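PDB 6IYT: type I modular polyketide synthase from Streptomyces albus subsp. albus, which carries an acyltransferase domain that probably selects an extender unit, apparently from ethylmalonyl-CoA, for polyketide chain building in salinomycin synthesis. Local coordinates for residues V93-T98 with A108-G113; T121-P126 with V202-D207; E263-R268 with A301-E306. All coordinates share one frame; numbering follows the deposited sequence.

The three contacts follow one another along the chain and share no strand or helix. Interactions 1 and 2 are both partly buried. Interaction 2, its centre about 9 Å from the centre of the chain, joins strand 120-125 of the parallel sheet to the loop before strand 208-211 through a CH-pi contact between proline and phenylalanine and two hydrogen bonds. In interaction 1, part of the separate three-stranded antiparallel sheet, an aspartate at a bulge finishes off the backbone pairing. Strands 111-114 and 120-125 are consecutive, yet these two contacts have centres 24 Å apart. Interaction 3 is a surface contact between two helix ends, its centre about 30 Å from that of the chain, and relies mainly on charged side chains and a water.

Interaction 1: V93-T98 with A108-G113; sequences VVLGTT and APDVAG
Val93 and Val111 form an antiparallel hydrogen-bonded pair, CA atoms 5.3 Å apart, in which Val93 N donates to Val111 O (2.8 Å) and Val111 N returns a longer bond to Val93 O (3.3 Å). Asp110 faces the same Val93, so two residues of 108-113 stand opposite one of strand 90-96: a classic beta bulge, placed just where the edge strand 111-114 begins.

The bulge points the CB of Asp110 at the neighbouring strand. Its CG lies beside its own backbone N (chi1 -58°), which brings the carboxylate to Leu95 N, and OD1 accepts the Leu95 N-H at 2.8 Å with an N-H...O angle of 156°. The N-H meets OD1 from above the carboxylate plane, 52° out of it. A side-chain oxygen, not a backbone carbonyl, thus takes this N-H. Water 1 donates to Leu95 O at 2.9 Å; its contact with Asp110 OD2, 2.5 Å from the water oxygen, is short for a hydrogen bond and its exact geometry is doubtful. Pro109 CB packs on Val94 CG2 at 4.0 Å, the two side chains slanting across each other. Val93 and Val111 project from the same face of the sheet, where Val93 rests on Ala436 and Trp439 of helix 428-439.

OD2 of Asp110 is also in a salt bridge with Arg429 of that helix, whose side chain touches Leu95 as well. One carboxylate therefore ties the sheet edge to the covering helix, and the Leu95 N-H and Arg429 would be expected to hold it ionised. Polar chemistry from a side chain continues the pairing at the point where backbone pairing between 93-98 and 108-113 stops.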
ATOM      1  N   VAL A  93      -9.406   4.390 -19.329  1.00  5.16           N
ATOM      2  CA  VAL A  93      -8.161   5.098 -19.457  1.00  5.18           C
ATOM      3  C   VAL A  93      -7.244   4.352 -20.417  1.00  5.32           C
ATOM      4  O   VAL A  93      -7.041   3.143 -20.298  1.00  5.69           O
ATOM      5  CB  VAL A  93      -7.480   5.252 -18.116  1.00  5.73           C
ATOM      6  CG1 VAL A  93      -6.163   5.979 -18.259  1.00  6.09           C
ATOM      7  CG2 VAL A  93      -8.425   5.932 -17.113  1.00  5.84           C
ATOM      8  N   VAL A  94      -6.701   5.093 -21.366  1.00  5.63           N
ATOM      9  CA  VAL A  94      -5.668   4.609 -22.248  1.00  5.94           C
ATOM     10  C   VAL A  94      -4.320   5.214 -21.854  1.00  5.50           C
ATOM     11  O   VAL A  94      -4.241   6.415 -21.602  1.00  5.14           O
ATOM     12  CB  VAL A  94      -5.991   5.031 -23.716  1.00  6.83           C
ATOM     13  CG1 VAL A  94      -5.027   4.399 -24.671  1.00  7.58           C
ATOM     14  CG2 VAL A  94      -7.408   4.622 -24.069  1.00  7.38           C
ATOM     15  N   LEU A  95      -3.255   4.413 -21.961  1.00  5.97           N
ATOM     16  CA  LEU A  95      -1.887   4.858 -21.653  1.00  6.23           C
ATOM     17  C   LEU A  95      -0.979   4.697 -22.849  1.00  7.34           C
ATOM     18  O   LEU A  95      -1.108   3.735 -23.604  1.00  8.72           O
ATOM     19  CB  LEU A  95      -1.316   4.076 -20.482  1.00  6.55           C
ATOM     20  CG  LEU A  95      -2.154   4.072 -19.194  1.00  6.44           C
ATOM     21  CD1 LEU A  95      -1.476   3.181 -18.182  1.00  8.54           C
ATOM     22  CD2 LEU A  95      -2.321   5.467 -18.644  1.00  6.43           C
ATOM     23  N   GLY A  96      -0.107   5.682 -23.058  1.00  8.08           N
ATOM     24  CA  GLY A  96       0.894   5.600 -24.113  1.00 10.68           C
ATOM     25  C   GLY A  96       1.667   6.885 -24.241  1.00 11.27           C
ATOM     26  O   GLY A  96       1.439   7.835 -23.508  1.00 10.70           O
ATOM     27  N   THR A  97       2.575   6.936 -25.200  1.00 16.56           N
ATOM     28  CA  THR A  97       3.404   8.110 -25.360  1.00 19.31           C
ATOM     29  C   THR A  97       3.090   8.879 -26.646  1.00 22.19           C
ATOM     30  O   THR A  97       2.915  10.107 -26.629  1.00 25.04           O
ATOM     31  CB  THR A  97       4.880   7.747 -25.337  1.00 25.89           C
ATOM     32  OG1 THR A  97       5.179   7.112 -24.099  1.00 26.87           O
ATOM     33  CG2 THR A  97       5.733   9.006 -25.467  1.00 29.73           C
ATOM     34  N   THR A  98       2.959   8.161 -27.740  1.00 20.05           N
ATOM     35  CA  THR A  98       2.660   8.790 -28.997  1.00 20.49           C
ATOM     36  C   THR A  98       1.181   8.791 -29.191  1.00 20.60           C
ATOM     37  O   THR A  98       0.484   7.940 -28.651  1.00 19.03           O
ATOM     38  CB  THR A  98       3.327   8.044 -30.141  1.00 21.10           C
ATOM     39  OG1 THR A  98       2.705   6.755 -30.320  1.00 17.06           O
ATOM     40  CG2 THR A  98       4.822   7.865 -29.834  1.00 25.95           C
ATOM     41  N   ALA A 108      -8.697  -0.770 -27.250  1.00 11.75           N
ATOM     42  CA  ALA A 108      -8.620  -1.723 -26.131  1.00 12.83           C
ATOM     43  C   ALA A 108      -8.010  -1.090 -24.903  1.00 10.94           C
ATOM     44  O   ALA A 108      -6.818  -1.275 -24.629  1.00 10.32           O
ATOM     45  CB  ALA A 108      -7.798  -2.931 -26.534  1.00 16.49           C
ATOM     46  N   PRO A 109      -8.778  -0.258 -24.213  1.00  8.64           N
ATOM     47  CA  PRO A 109      -8.140   0.571 -23.206  1.00  8.29           C
ATOM     48  C   PRO A 109      -7.459  -0.247 -22.115  1.00  8.14           C
ATOM     49  O   PRO A 109      -7.941  -1.331 -21.738  1.00  9.25           O
ATOM     50  CB  PRO A 109      -9.308   1.357 -22.622  1.00  8.60           C
ATOM     51  CG  PRO A 109     -10.248   1.488 -23.779  1.00  9.83           C
ATOM     52  CD  PRO A 109     -10.154   0.170 -24.491  1.00  9.56           C
ATOM     53  N   ASP A 110      -6.463   0.333 -21.507  1.00  8.00           N
ATOM     54  CA  ASP A 110      -5.719  -0.344 -20.435  1.00  9.75           C
ATOM     55  C   ASP A 110      -6.582  -0.673 -19.202  1.00  9.39           C
ATOM     56  O   ASP A 110      -6.470  -1.757 -18.624  1.00 10.63           O
ATOM     57  CB  ASP A 110      -4.506   0.499 -20.048  1.00 10.74           C
ATOM     58  CG  ASP A 110      -3.566   0.770 -21.250  1.00 13.65           C
ATOM     59  OD1 ASP A 110      -3.878   1.678 -22.077  1.00 11.88           O
ATOM     60  OD2 ASP A 110      -2.486   0.113 -21.351  1.00 15.66           O
ATOM     61  N   VAL A 111      -7.458   0.241 -18.827  1.00  7.38           N
ATOM     62  CA  VAL A 111      -8.296   0.087 -17.645  1.00  7.42           C
ATOM     63  C   VAL A 111      -9.670   0.611 -17.996  1.00  7.19           C
ATOM     64  O   VAL A 111      -9.794   1.672 -18.638  1.00  6.99           O
ATOM     65  CB  VAL A 111      -7.738   0.911 -16.439  1.00  6.46           C
ATOM     66  CG1 VAL A 111      -8.564   0.674 -15.216  1.00  6.21           C
ATOM     67  CG2 VAL A 111      -6.302   0.523 -16.149  1.00  6.59           C
ATOM     68  N   ALA A 112     -10.693  -0.128 -17.612  1.00  7.37           N
ATOM     69  CA  ALA A 112     -12.069   0.307 -17.802  1.00  8.07           C
ATOM     70  C   ALA A 112     -12.893  -0.115 -16.634  1.00  9.89           C
ATOM     71  O   ALA A 112     -12.624  -1.157 -15.998  1.00  9.89           O
ATOM     72  CB  ALA A 112     -12.647  -0.247 -19.088  1.00  9.76           C
ATOM     73  N   GLY A 113     -13.896   0.671 -16.316  1.00  9.05           N
ATOM     74  CA  GLY A 113     -14.750   0.342 -15.199  1.00 10.73           C
ATOM     75  C   GLY A 113     -15.979   1.220 -15.106  1.00 12.05           C
ATOM     76  O   GLY A 113     -16.213   2.080 -15.946  1.00 11.88           O
TER
HETATM   77  O   HOH W   1      -0.911   0.900 -23.179  1.00 16.42           O

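Interaction 2: T121-P126 with V202-D207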
ATOM      1  N   THR A 121     -12.541   7.118   2.522  1.00  7.34           N
ATOM      2  CA  THR A 121     -11.273   6.541   2.046  1.00  6.44           C
ATOM      3  C   THR A 121     -10.378   6.290   3.232  1.00  6.15           C
ATOM      4  O   THR A 121     -10.222   7.170   4.100  1.00  5.92           O
ATOM      5  CB  THR A 121     -10.537   7.519   1.106  1.00  8.22           C
ATOM      6  OG1 THR A 121     -11.296   7.712  -0.099  1.00  8.97           O
ATOM      7  CG2 THR A 121      -9.168   7.004   0.765  1.00  9.10           C
ATOM      8  N   VAL A 122      -9.879   5.058   3.345  1.00  5.59           N
ATOM      9  CA  VAL A 122      -8.890   4.730   4.337  1.00  4.90           C
ATOM     10  C   VAL A 122      -7.604   4.271   3.683  1.00  4.33           C
ATOM     11  O   VAL A 122      -7.639   3.555   2.695  1.00  4.17           O
ATOM     12  CB  VAL A 122      -9.418   3.643   5.301  1.00  5.30           C
ATOM     13  CG1 VAL A 122      -9.923   2.425   4.544  1.00  5.43           C
ATOM     14  CG2 VAL A 122      -8.375   3.265   6.296  1.00  5.50           C
ATOM     15  N   PHE A 123      -6.468   4.782   4.177  1.00  4.00           N
ATOM     16  CA  PHE A 123      -5.176   4.294   3.718  1.00  4.16           C
ATOM     17  C   PHE A 123      -4.691   3.155   4.584  1.00  4.01           C
ATOM     18  O   PHE A 123      -4.742   3.229   5.845  1.00  3.59           O
ATOM     19  CB  PHE A 123      -4.129   5.389   3.686  1.00  4.27           C
ATOM     20  CG  PHE A 123      -4.160   6.226   2.424  1.00  5.27           C
ATOM     21  CD1 PHE A 123      -5.365   6.589   1.842  1.00  5.79           C
ATOM     22  CD2 PHE A 123      -3.003   6.619   1.822  1.00  5.84           C
ATOM     23  CE1 PHE A 123      -5.386   7.315   0.655  1.00  5.43           C
ATOM     24  CE2 PHE A 123      -3.020   7.371   0.642  1.00  6.77           C
ATOM     25  CZ  PHE A 123      -4.223   7.721   0.080  1.00  6.07           C
ATOM     26  N   VAL A 124      -4.183   2.137   3.905  1.00  4.00           N
ATOM     27  CA  VAL A 124      -3.808   0.860   4.497  1.00  4.72           C
ATOM     28  C   VAL A 124      -2.279   0.708   4.358  1.00  4.44           C
ATOM     29  O   VAL A 124      -1.735   0.791   3.278  1.00  3.92           O
ATOM     30  CB  VAL A 124      -4.481  -0.310   3.773  1.00  5.56           C
ATOM     31  CG1 VAL A 124      -4.053  -1.647   4.371  1.00  5.32           C
ATOM     32  CG2 VAL A 124      -5.991  -0.148   3.794  1.00  6.30           C
ATOM     33  N   PHE A 125      -1.628   0.387   5.464  1.00  4.38           N
ATOM     34  CA  PHE A 125      -0.177   0.288   5.529  1.00  4.43           C
ATOM     35  C   PHE A 125       0.209  -1.080   6.051  1.00  5.21           C
ATOM     36  O   PHE A 125       0.045  -1.373   7.252  1.00  4.84           O
ATOM     37  CB  PHE A 125       0.356   1.364   6.478  1.00  4.47           C
ATOM     38  CG  PHE A 125       0.086   2.759   6.016  1.00  4.51           C
ATOM     39  CD1 PHE A 125      -1.122   3.396   6.337  1.00  4.80           C
ATOM     40  CD2 PHE A 125       0.970   3.406   5.144  1.00  4.68           C
ATOM     41  CE1 PHE A 125      -1.379   4.685   5.878  1.00  5.06           C
ATOM     42  CE2 PHE A 125       0.700   4.673   4.672  1.00  4.87           C
ATOM     43  CZ  PHE A 125      -0.492   5.288   4.992  1.00  5.03           C
ATOM     44  N   PRO A 126       0.576  -1.987   5.146  1.00  5.83           N
ATOM     45  CA  PRO A 126       0.889  -3.365   5.573  1.00  6.50           C
ATOM     46  C   PRO A 126       2.228  -3.502   6.289  1.00  7.38           C
ATOM     47  O   PRO A 126       3.000  -2.543   6.385  1.00  7.55           O
ATOM     48  CB  PRO A 126       0.911  -4.155   4.262  1.00  6.67           C
ATOM     49  CG  PRO A 126       1.115  -3.153   3.183  1.00  8.70           C
ATOM     50  CD  PRO A 126       0.713  -1.792   3.697  1.00  6.40           C
ATOM     51  N   VAL A 202      -2.749  13.811  -6.393  1.00  7.18           N
ATOM     52  CA  VAL A 202      -3.962  13.830  -7.236  1.00  7.79           C
ATOM     53  C   VAL A 202      -5.215  13.913  -6.399  1.00  6.90           C
ATOM     54  O   VAL A 202      -6.324  13.575  -6.851  1.00  8.10           O
ATOM     55  CB  VAL A 202      -4.010  12.638  -8.193  1.00  6.76           C
ATOM     56  CG1 VAL A 202      -2.917  12.773  -9.231  1.00  6.46           C
ATOM     57  CG2 VAL A 202      -3.889  11.318  -7.440  1.00  7.05           C
ATOM     58  N   GLY A 203      -5.030  14.351  -5.157  1.00  7.57           N
ATOM     59  CA  GLY A 203      -6.149  14.672  -4.255  1.00  8.07           C
ATOM     60  C   GLY A 203      -6.791  13.467  -3.598  1.00  9.04           C
ATOM     61  O   GLY A 203      -7.940  13.538  -3.140  1.00  9.58           O
ATOM     62  N   VAL A 204      -6.088  12.348  -3.570  1.00  6.94           N
ATOM     63  CA  VAL A 204      -6.614  11.149  -2.893  1.00  7.03           C
ATOM     64  C   VAL A 204      -5.941  11.039  -1.551  1.00  6.71           C
ATOM     65  O   VAL A 204      -4.689  10.885  -1.472  1.00  7.10           O
ATOM     66  CB  VAL A 204      -6.395   9.868  -3.728  1.00  6.75           C
ATOM     67  CG1 VAL A 204      -6.839   8.618  -2.965  1.00  7.52           C
ATOM     68  CG2 VAL A 204      -7.150   9.959  -5.034  1.00  7.57           C
ATOM     69  N   VAL A 205      -6.721  11.333  -0.511  1.00  7.10           N
ATOM     70  CA  VAL A 205      -6.189  11.454   0.843  1.00  8.33           C
ATOM     71  C   VAL A 205      -7.000  10.632   1.827  1.00  7.64           C
ATOM     72  O   VAL A 205      -8.204  10.405   1.626  1.00  9.08           O
ATOM     73  CB  VAL A 205      -6.145  12.942   1.326  1.00  9.64           C
ATOM     74  CG1 VAL A 205      -5.153  13.757   0.509  1.00 12.55           C
ATOM     75  CG2 VAL A 205      -7.517  13.582   1.293  1.00 12.29           C
ATOM     76  N   PRO A 206      -6.370  10.207   2.922  1.00  8.04           N
ATOM     77  CA  PRO A 206      -7.093   9.368   3.902  1.00  7.23           C
ATOM     78  C   PRO A 206      -8.027  10.172   4.788  1.00  7.19           C
ATOM     79  O   PRO A 206      -7.713  11.322   5.130  1.00  7.98           O
ATOM     80  CB  PRO A 206      -5.965   8.788   4.754  1.00  8.26           C
ATOM     81  CG  PRO A 206      -4.878   9.768   4.639  1.00  8.47           C
ATOM     82  CD  PRO A 206      -4.941  10.241   3.203  1.00  9.24           C
ATOM     83  N   ASP A 207      -9.226   9.631   5.003  1.00  7.07           N
ATOM     84  CA  ASP A 207     -10.122  10.080   6.073  1.00  7.72           C
ATOM     85  C   ASP A 207      -9.803   9.344   7.369  1.00  6.35           C
ATOM     86  O   ASP A 207     -10.247   9.752   8.478  1.00  6.21           O
ATOM     87  CB  ASP A 207     -11.597   9.823   5.684  1.00  8.51           C
ATOM     88  CG  ASP A 207     -12.011  10.568   4.406  1.00 11.83           C
ATOM     89  OD1 ASP A 207     -11.761  11.788   4.343  1.00 15.05           O
ATOM     90  OD2 ASP A 207     -12.536   9.924   3.449  1.00 12.00           O
TER
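Phe123 offers one face of its ring to Pro206, whose CD sits over the centre, 3.9 Å from the centroid and only 11° off the normal, a well-directed CH-pi contact. The methyl CG2 of Thr121 lies in the ring plane at an edge. Farther round, Val204 O approaches Phe123 CZ obliquely at 3.6 Å, and Val204 CG1, held anti to its backbone N (chi1 175°), reaches Phe123 CE1 at 4.1 Å. The proline ring slants across the phenyl, with Pro206 CB 3.7 Å from Phe123 CD1.

Asp207 adds a two-point polar grip on Thr121. Its OD2 accepts the Thr121 N-H on the anti side of the carboxylate (3.0 Å, N-H...O angle 168°), while Asp207 N donates to Thr121 O at 2.8 Å. Both backbone polar groups of Thr121 are thereby engaged by a single residue, and the methyl CG2 of Thr121 leans on Val205 O at 3.6 Å.

The loop lies within a beta-alpha-beta connection: a Schellman motif with Gly203 at C-prime ends helix 181-200, and the chain then crosses beside the start of strand 120-125 before becoming its parallel neighbour 208-211, which leads into a probable nucleophile elbow. On the other flank Val122 pairs with strand 388-393, while Phe123 also packs on Ala196 of helix 181-200.

Interaction 3: E263-R268 with A301-E306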
ATOM      1  N   GLU A 263      -5.799 -23.403  13.523  1.00 11.00           N
ATOM      2  CA  GLU A 263      -5.735 -23.842  14.936  1.00 12.22           C
ATOM      3  C   GLU A 263      -5.701 -25.370  15.052  1.00 12.72           C
ATOM      4  O   GLU A 263      -4.900 -25.938  15.818  1.00 11.92           O
ATOM      5  CB  GLU A 263      -6.920 -23.288  15.742  1.00 13.14           C
ATOM      6  CG  GLU A 263      -6.875 -21.796  16.020  1.00 17.62           C
ATOM      7  CD  GLU A 263      -5.786 -21.387  17.023  1.00 23.52           C
ATOM      8  OE1 GLU A 263      -5.672 -20.152  17.290  1.00 22.88           O
ATOM      9  OE2 GLU A 263      -5.072 -22.284  17.573  1.00 27.59           O
ATOM     10  N   ALA A 264      -6.554 -26.038  14.284  1.00 13.58           N
ATOM     11  CA  ALA A 264      -6.617 -27.512  14.313  1.00 12.63           C
ATOM     12  C   ALA A 264      -5.298 -28.111  13.868  1.00 12.92           C
ATOM     13  O   ALA A 264      -4.805 -29.085  14.453  1.00 11.88           O
ATOM     14  CB  ALA A 264      -7.749 -28.010  13.421  1.00 14.66           C
ATOM     15  N   ARG A 265      -4.665 -27.473  12.907  1.00 10.40           N
ATOM     16  CA  ARG A 265      -3.451 -28.008  12.339  1.00 10.11           C
ATOM     17  C   ARG A 265      -2.212 -27.708  13.159  1.00  8.23           C
ATOM     18  O   ARG A 265      -1.252 -28.432  13.088  1.00  9.78           O
ATOM     19  CB  ARG A 265      -3.271 -27.494  10.908  1.00 12.66           C
ATOM     20  CG  ARG A 265      -4.400 -27.929   9.962  1.00 18.25           C
ATOM     21  CD  ARG A 265      -3.882 -28.332   8.597  1.00 29.35           C
ATOM     22  NE  ARG A 265      -4.934 -28.505   7.559  1.00 36.13           N
ATOM     23  CZ  ARG A 265      -6.260 -28.309   7.731  1.00 38.53           C
ATOM     24  NH1 ARG A 265      -7.086 -28.521   6.719  1.00 41.21           N
ATOM     25  NH2 ARG A 265      -6.769 -27.949   8.904  1.00 37.73           N
ATOM     26  N   ILE A 266      -2.232 -26.651  13.973  1.00  8.33           N
ATOM     27  CA  ILE A 266      -1.016 -26.328  14.757  1.00  7.11           C
ATOM     28  C   ILE A 266      -0.991 -26.965  16.171  1.00  7.18           C
ATOM     29  O   ILE A 266       0.033 -26.976  16.832  1.00  8.94           O
ATOM     30  CB  ILE A 266      -0.763 -24.811  14.857  1.00  8.88           C
ATOM     31  CG1 ILE A 266      -1.882 -24.122  15.589  1.00  9.15           C
ATOM     32  CG2 ILE A 266      -0.550 -24.212  13.469  1.00  9.18           C
ATOM     33  CD1 ILE A 266      -1.571 -22.675  15.928  1.00 11.38           C
ATOM     34  N   ALA A 267      -2.128 -27.464  16.627  1.00  6.97           N
ATOM     35  CA  ALA A 267      -2.212 -28.001  17.999  1.00  6.61           C
ATOM     36  C   ALA A 267      -1.124 -29.041  18.276  1.00  6.87           C
ATOM     37  O   ALA A 267      -0.526 -29.056  19.341  1.00  6.78           O
ATOM     38  CB  ALA A 267      -3.584 -28.603  18.220  1.00  6.48           C
ATOM     39  N   ARG A 268      -0.796 -29.857  17.276  1.00  7.87           N
ATOM     40  CA  ARG A 268       0.134 -30.925  17.504  1.00  8.85           C
ATOM     41  C   ARG A 268       1.530 -30.448  17.799  1.00  8.62           C
ATOM     42  O   ARG A 268       2.339 -31.206  18.299  1.00  9.01           O
ATOM     43  CB  ARG A 268       0.144 -31.906  16.348  1.00  9.94           C
ATOM     44  CG  ARG A 268       0.741 -31.379  15.044  1.00 12.66           C
ATOM     45  CD  ARG A 268       0.775 -32.496  14.015  1.00 13.33           C
ATOM     46  NE  ARG A 268       1.235 -32.024  12.714  1.00 15.44           N
ATOM     47  CZ  ARG A 268       2.495 -32.020  12.332  1.00 15.56           C
ATOM     48  NH1 ARG A 268       3.443 -32.404  13.176  1.00 17.32           N
ATOM     49  NH2 ARG A 268       2.813 -31.578  11.123  1.00 16.98           N
ATOM     50  N   ALA A 301       4.911 -26.863   4.489  1.00 13.64           N
ATOM     51  CA  ALA A 301       5.073 -27.988   3.561  1.00 14.85           C
ATOM     52  C   ALA A 301       3.875 -28.941   3.619  1.00 15.58           C
ATOM     53  O   ALA A 301       3.368 -29.372   2.584  1.00 14.12           O
ATOM     54  CB  ALA A 301       6.343 -28.726   3.867  1.00 16.02           C
ATOM     55  N   GLU A 302       3.384 -29.212   4.825  1.00 13.12           N
ATOM     56  CA  GLU A 302       2.155 -30.018   4.996  1.00 15.55           C
ATOM     57  C   GLU A 302       0.988 -29.391   4.245  1.00 13.56           C
ATOM     58  O   GLU A 302       0.228 -30.070   3.558  1.00 14.34           O
ATOM     59  CB  GLU A 302       1.808 -30.121   6.486  1.00 18.84           C
ATOM     60  CG  GLU A 302       0.555 -30.932   6.786  1.00 21.41           C
ATOM     61  CD  GLU A 302       0.279 -31.012   8.276  1.00 24.13           C
ATOM     62  OE1 GLU A 302       1.115 -31.590   8.992  1.00 26.86           O
ATOM     63  OE2 GLU A 302      -0.658 -30.327   8.748  1.00 22.35           O
ATOM     64  N   LEU A 303       0.814 -28.084   4.435  1.00 12.64           N
ATOM     65  CA  LEU A 303      -0.292 -27.355   3.827  1.00 14.08           C
ATOM     66  C   LEU A 303      -0.160 -27.356   2.300  1.00 13.61           C
ATOM     67  O   LEU A 303      -1.130 -27.629   1.577  1.00 14.10           O
ATOM     68  CB  LEU A 303      -0.348 -25.923   4.360  1.00 15.81           C
ATOM     69  CG  LEU A 303      -0.759 -25.784   5.836  1.00 16.29           C
ATOM     70  CD1 LEU A 303      -0.567 -24.350   6.318  1.00 18.46           C
ATOM     71  CD2 LEU A 303      -2.181 -26.245   6.024  1.00 21.63           C
ATOM     72  N   GLU A 304       1.033 -27.105   1.810  1.00 13.22           N
ATOM     73  CA  GLU A 304       1.235 -27.102   0.365  1.00 16.00           C
ATOM     74  C   GLU A 304       0.937 -28.479  -0.238  1.00 14.57           C
ATOM     75  O   GLU A 304       0.397 -28.564  -1.315  1.00 16.02           O
ATOM     76  CB  GLU A 304       2.654 -26.693  -0.006  1.00 17.98           C
ATOM     77  CG  GLU A 304       2.793 -26.564  -1.496  1.00 20.16           C
ATOM     78  CD  GLU A 304       4.018 -25.793  -1.920  1.00 20.94           C
ATOM     79  OE1 GLU A 304       4.177 -24.629  -1.467  1.00 18.63           O
ATOM     80  OE2 GLU A 304       4.767 -26.322  -2.785  1.00 18.88           O
ATOM     81  N   ALA A 305       1.313 -29.536   0.460  1.00 18.34           N
ATOM     82  CA  ALA A 305       1.049 -30.903  -0.005  1.00 18.34           C
ATOM     83  C   ALA A 305      -0.450 -31.212  -0.096  1.00 23.14           C
ATOM     84  O   ALA A 305      -0.871 -32.008  -0.951  1.00 21.10           O
ATOM     85  CB  ALA A 305       1.752 -31.914   0.892  1.00 18.61           C
ATOM     86  N   GLU A 306      -1.269 -30.475   0.649  1.00 19.98           N
ATOM     87  CA  GLU A 306      -2.734 -30.577   0.495  1.00 23.77           C
ATOM     88  C   GLU A 306      -3.326 -29.491  -0.386  1.00 22.74           C
ATOM     89  O   GLU A 306      -4.532 -29.262  -0.349  1.00 26.23           O
ATOM     90  CB  GLU A 306      -3.415 -30.534   1.854  1.00 26.05           C
ATOM     91  CG  GLU A 306      -2.761 -31.429   2.882  1.00 34.04           C
ATOM     92  CD  GLU A 306      -3.522 -31.463   4.192  1.00 44.56           C
ATOM     93  OE1 GLU A 306      -4.533 -30.719   4.311  1.00 41.95           O
ATOM     94  OE2 GLU A 306      -3.108 -32.234   5.104  1.00 48.33           O
TER
HETATM   95  O   HOH W   2      -0.930 -30.608  11.421  1.00 13.77           O
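Arg265 lies across the end of helix 293-305, meeting Glu302, Leu303 and Glu306 in turn. Helices 259-266 and 293-305 are the two helices of a beta-alpha-beta-beta-alpha-beta unit with a ferredoxin-like strand order, the small subdomain familiar from acyltransferases of this family. Here their ends are joined at the surface, well away from the centre of the chain.

The CB of Arg265 already points toward 301-306, and CG continues from it beside the backbone N. A bend at chi2 (-139°) then brings CD against Leu303 CD2, 3.7 Å away; the same methylene has Glu302 OE2 close by at 3.8 Å. NE comes next and faces Glu306 OE1 at 4.0 Å, a long salt bridge in which the oxygen stands at the edge of the guanidinium, near its plane. NH1 is about as far from that oxygen. The guanidinium and carboxylate planes are turned 48° apart. Since the separation is long for a hydrogen bond, the attraction is probably mostly electrostatic.

Arg268 makes the tight bond. Its extended chain meets the equally extended Glu302 coming from the opposite direction, and NH2 of Arg268 donates to OE1 of Glu302 at 2.7 Å in a salt bridge, nearly in line with the carboxylate C-O bond and with a moderately bent N-H...O angle of 146°. Arg268 NH1 has a second acid, Glu298, one turn before Glu302 on helix 293-305, so two acids share the guanidinium, one at NH1 and one at NH2.

Water 2 completes the join. It donates to the carbonyl Arg265 O at 2.8 Å, accepts from Arg268 NE at 2.9 Å, and donates its other hydrogen to Glu302 OE2, 2.7 Å from the water oxygen.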